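Local coordinates for lipoprotein (Klebsiella pneumoniae subsp. pneumoniae, PDB 4HWM) that is a lipoprotein of unknown function, belonging to the YedD-like family and folded as a small antiparallel beta-barrel, at residues A[51-56]-A[82-87]. Residues are numbered along the deposited sequence; the frame is centred on the assembly and turned at random. Where two conformers were deposited one is given.
Sequences TFDCRQ and DIYPVE
Tyr84 meets Asp53 and Arg55 across the interior of an antiparallel beta-barrel, a worked example of how two strands that are not sheet neighbours can meet through side chains while their backbones stay far apart. Strands 60-70 and 73-78 lie between strands 50-56 and 83-89 in the sheet order, and the closest CA atoms, those of Asp53 and Tyr84, stand 10.8 Å apart. Just ahead of the second strand, Asp82 OD2 is hydrogen-bonded to Thr78 and Gln63; it remains 6.9 Å from Asp53 OD2, a separation at which the like charges may still influence one another. The contact itself begins at Tyr84. Its CB is directed at the facing strand, CG sits about 60° from the backbone N (chi1 -58°), and the turn about CB-CG (chi2 -62°) leaves CE2 as the nearest ring atom. This carbon lies 4.3 Å from Asp53 OD2 and 4.4 Å from Arg55 NH2, both approaching the ring obliquely, so the touch is loose and van der Waals in character. Tyr95 also packs against the Tyr84 ring, steeply inclined to it, and the OH of Tyr95 is hydrogen-bonded to Asp53 OD2, while Asp96 offers Arg55 NH2 a second carboxylate. Next along, Pro85 rests on Tyr75 of strand 73-78. What Tyr84 meets is an ion pair already complete within one strand: Asp53 and Arg55, two residues apart and both facing inward, are joined side-on with the carboxylate at the guanidinium edge. Arg55 NH2 reaches Asp53 OD2 at 2.9 Å, and Arg55 NE gives Asp53 OD1 an equally short, nearly straight bond (174°) onto the syn lone pair.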
ATOM      1  N   THR A  51      -5.675  -3.146  -0.014  1.00 11.47           N
ATOM      2  CA  THR A  51      -4.313  -2.699  -0.149  1.00 11.31           C
ATOM      3  C   THR A  51      -3.325  -3.682   0.432  1.00 10.18           C
ATOM      4  O   THR A  51      -3.690  -4.579   1.209  1.00 10.77           O
ATOM      5  CB  THR A  51      -4.119  -1.354   0.543  1.00 11.20           C
ATOM      6  OG1 THR A  51      -4.212  -1.549   1.954  1.00 11.87           O
ATOM      7  CG2 THR A  51      -5.147  -0.279   0.042  1.00 13.07           C
ATOM      8  N   PHE A  52      -2.062  -3.458   0.101  1.00  9.96           N
ATOM      9  CA  PHE A  52      -0.969  -4.266   0.645  1.00  9.87           C
ATOM     10  C   PHE A  52       0.266  -3.409   0.711  1.00 10.41           C
ATOM     11  O   PHE A  52       0.708  -2.883  -0.324  1.00 11.26           O
ATOM     12  CB  PHE A  52      -0.726  -5.472  -0.269  1.00 10.96           C
ATOM     13  CG  PHE A  52       0.067  -6.591   0.361  1.00 12.08           C
ATOM     14  CD1 PHE A  52      -0.441  -7.291   1.435  1.00 14.52           C
ATOM     15  CD2 PHE A  52       1.314  -6.940  -0.131  1.00 11.61           C
ATOM     16  CE1 PHE A  52       0.271  -8.357   1.973  1.00 13.14           C
ATOM     17  CE2 PHE A  52       2.031  -7.973   0.418  1.00 13.69           C
ATOM     18  CZ  PHE A  52       1.527  -8.662   1.488  1.00 13.42           C
ATOM     19  N   ASP A  53       0.801  -3.255   1.921  1.00  9.32           N
ATOM     20  CA  ASP A  53       1.951  -2.366   2.200  1.00  9.46           C
ATOM     21  C   ASP A  53       3.120  -3.300   2.481  1.00 10.38           C
ATOM     22  O   ASP A  53       3.059  -4.026   3.472  1.00 10.87           O
ATOM     23  CB  ASP A  53       1.588  -1.485   3.404  1.00  9.56           C
ATOM     24  CG  ASP A  53       2.720  -0.586   3.877  1.00 11.43           C
ATOM     25  OD1 ASP A  53       3.896  -0.928   3.695  1.00 13.88           O
ATOM     26  OD2 ASP A  53       2.399   0.458   4.463  1.00 14.54           O
ATOM     27  N   CYS A  54       4.121  -3.319   1.587  1.00 10.73           N
ATOM     28  CA  CYS A  54       5.219  -4.294   1.668  1.00 11.89           C
ATOM     29  C   CYS A  54       6.520  -3.541   1.614  1.00 12.51           C
ATOM     30  O   CYS A  54       6.784  -2.834   0.653  1.00 14.96           O
ATOM     31  CB  CYS A  54       5.107  -5.292   0.518  1.00 14.11           C
ATOM     32  SG  CYS A  54       6.315  -6.601   0.540  1.00 18.78           S
ATOM     33  N   ARG A  55       7.324  -3.674   2.655  1.00 11.88           N
ATOM     34  CA  ARG A  55       8.587  -2.953   2.752  1.00 13.20           C
ATOM     35  C   ARG A  55       9.686  -3.960   2.995  1.00 13.09           C
ATOM     36  O   ARG A  55       9.482  -4.922   3.699  1.00 15.00           O
ATOM     37  CB  ARG A  55       8.519  -1.950   3.875  1.00 14.43           C
ATOM     38  CG  ARG A  55       7.333  -1.031   3.700  1.00 14.79           C
ATOM     39  CD  ARG A  55       7.310   0.038   4.699  1.00 16.45           C
ATOM     40  NE  ARG A  55       5.993   0.652   4.822  1.00 14.05           N
ATOM     41  CZ  ARG A  55       5.720   1.799   5.414  1.00 13.84           C
ATOM     42  NH1 ARG A  55       6.680   2.518   5.992  1.00 18.69           N
ATOM     43  NH2 ARG A  55       4.460   2.199   5.472  1.00 16.92           N
ATOM     44  N   GLN A  56      10.845  -3.746   2.403  1.00 12.07           N
ATOM     45  CA  GLN A  56      11.896  -4.742   2.454  1.00 12.56           C
ATOM     46  C   GLN A  56      13.276  -4.113   2.478  1.00 13.50           C
ATOM     47  O   GLN A  56      13.542  -3.090   1.840  1.00 14.36           O
ATOM     48  CB  GLN A  56      11.799  -5.679   1.261  1.00 16.69           C
ATOM     49  CG  GLN A  56      11.936  -5.033  -0.081  1.00 15.71           C
ATOM     50  CD  GLN A  56      11.669  -5.998  -1.187  1.00 20.67           C
ATOM     51  OE1 GLN A  56      12.542  -6.835  -1.519  1.00 28.13           O
ATOM     52  NE2 GLN A  56      10.499  -5.902  -1.786  1.00 18.40           N
ATOM     53  N   ASP A  82      -3.067   0.998  11.634  1.00 24.67           N
ATOM     54  CA  ASP A  82      -2.281   2.165  11.231  1.00 25.86           C
ATOM     55  C   ASP A  82      -3.126   2.889  10.163  1.00 24.37           C
ATOM     56  O   ASP A  82      -3.755   2.233   9.329  1.00 22.68           O
ATOM     57  CB  ASP A  82      -0.917   1.778  10.645  1.00 27.12           C
ATOM     58  CG  ASP A  82      -0.164   0.759  11.482  1.00 33.68           C
ATOM     59  OD1 ASP A  82       0.102   1.039  12.681  1.00 37.13           O
ATOM     60  OD2 ASP A  82       0.178  -0.321  10.918  1.00 36.45           O
ATOM     61  N   ILE A  83      -3.149   4.216  10.217  1.00 23.88           N
ATOM     62  CA  ILE A  83      -3.900   5.049   9.266  1.00 24.14           C
ATOM     63  C   ILE A  83      -2.955   6.030   8.582  1.00 23.15           C
ATOM     64  O   ILE A  83      -2.306   6.830   9.240  1.00 26.17           O
ATOM     65  CB  ILE A  83      -5.055   5.772   9.970  1.00 27.58           C
ATOM     66  CG1 ILE A  83      -6.063   4.747  10.503  1.00 31.46           C
ATOM     67  CG2 ILE A  83      -5.776   6.702   9.034  1.00 28.89           C
ATOM     68  CD1 ILE A  83      -7.234   5.367  11.284  1.00 35.74           C
ATOM     69  N   TYR A  84      -2.888   5.959   7.252  1.00 18.68           N
ATOM     70  CA  TYR A  84      -1.941   6.729   6.482  1.00 17.57           C
ATOM     71  C   TYR A  84      -2.622   7.436   5.319  1.00 17.78           C
ATOM     72  O   TYR A  84      -3.155   6.774   4.428  1.00 17.87           O
ATOM     73  CB  TYR A  84      -0.905   5.791   5.883  1.00 19.16           C
ATOM     74  CG  TYR A  84      -0.115   4.941   6.849  1.00 21.18           C
ATOM     75  CD1 TYR A  84       0.701   5.507   7.794  1.00 22.69           C
ATOM     76  CD2 TYR A  84      -0.131   3.568   6.745  1.00 25.41           C
ATOM     77  CE1 TYR A  84       1.452   4.696   8.666  1.00 22.46           C
ATOM     78  CE2 TYR A  84       0.627   2.764   7.589  1.00 27.25           C
ATOM     79  CZ  TYR A  84       1.413   3.331   8.545  1.00 25.13           C
ATOM     80  OH  TYR A  84       2.153   2.505   9.385  1.00 30.69           O
ATOM     81  N   PRO A  85      -2.528   8.773   5.276  1.00 17.55           N
ATOM     82  CA  PRO A  85      -3.066   9.469   4.118  1.00 18.72           C
ATOM     83  C   PRO A  85      -2.293   9.125   2.857  1.00 19.06           C
ATOM     84  O   PRO A  85      -1.066   8.991   2.892  1.00 19.50           O
ATOM     85  CB  PRO A  85      -2.926  10.958   4.488  1.00 20.62           C
ATOM     86  CG  PRO A  85      -1.936  11.020   5.583  1.00 23.69           C
ATOM     87  CD  PRO A  85      -2.015   9.712   6.305  1.00 19.70           C
ATOM     88  N   VAL A  86      -3.014   8.986   1.761  1.00 18.90           N
ATOM     89  CA  VAL A  86      -2.437   8.714   0.446  1.00 18.74           C
ATOM     90  C   VAL A  86      -2.795   9.871  -0.479  1.00 18.82           C
ATOM     91  O   VAL A  86      -3.984  10.189  -0.653  1.00 22.76           O
ATOM     92  CB  VAL A  86      -3.028   7.424  -0.143  1.00 19.06           C
ATOM     93  CG1 VAL A  86      -2.392   7.099  -1.496  1.00 24.11           C
ATOM     94  CG2 VAL A  86      -2.827   6.269   0.801  1.00 21.29           C
ATOM     95  N   GLU A  87      -1.782  10.521  -1.044  1.00 18.91           N
ATOM     96  CA  GLU A  87      -2.033  11.608  -1.993  0.50 18.67           C
ATOM     97  C   GLU A  87      -1.350  11.261  -3.306  1.00 16.27           C
ATOM     98  O   GLU A  87      -0.183  10.894  -3.341  1.00 19.05           O
ATOM     99  CB  GLU A  87      -1.555  12.948  -1.431  0.50 22.02           C
ATOM    100  CG  GLU A  87      -2.516  13.553  -0.385  0.50 29.28           C
ATOM    101  CD  GLU A  87      -3.930  13.802  -0.933  0.50 35.98           C
ATOM    102  OE1 GLU A  87      -4.069  14.572  -1.907  0.50 38.77           O
ATOM    103  OE2 GLU A  87      -4.906  13.233  -0.382  0.50 40.06           O
TER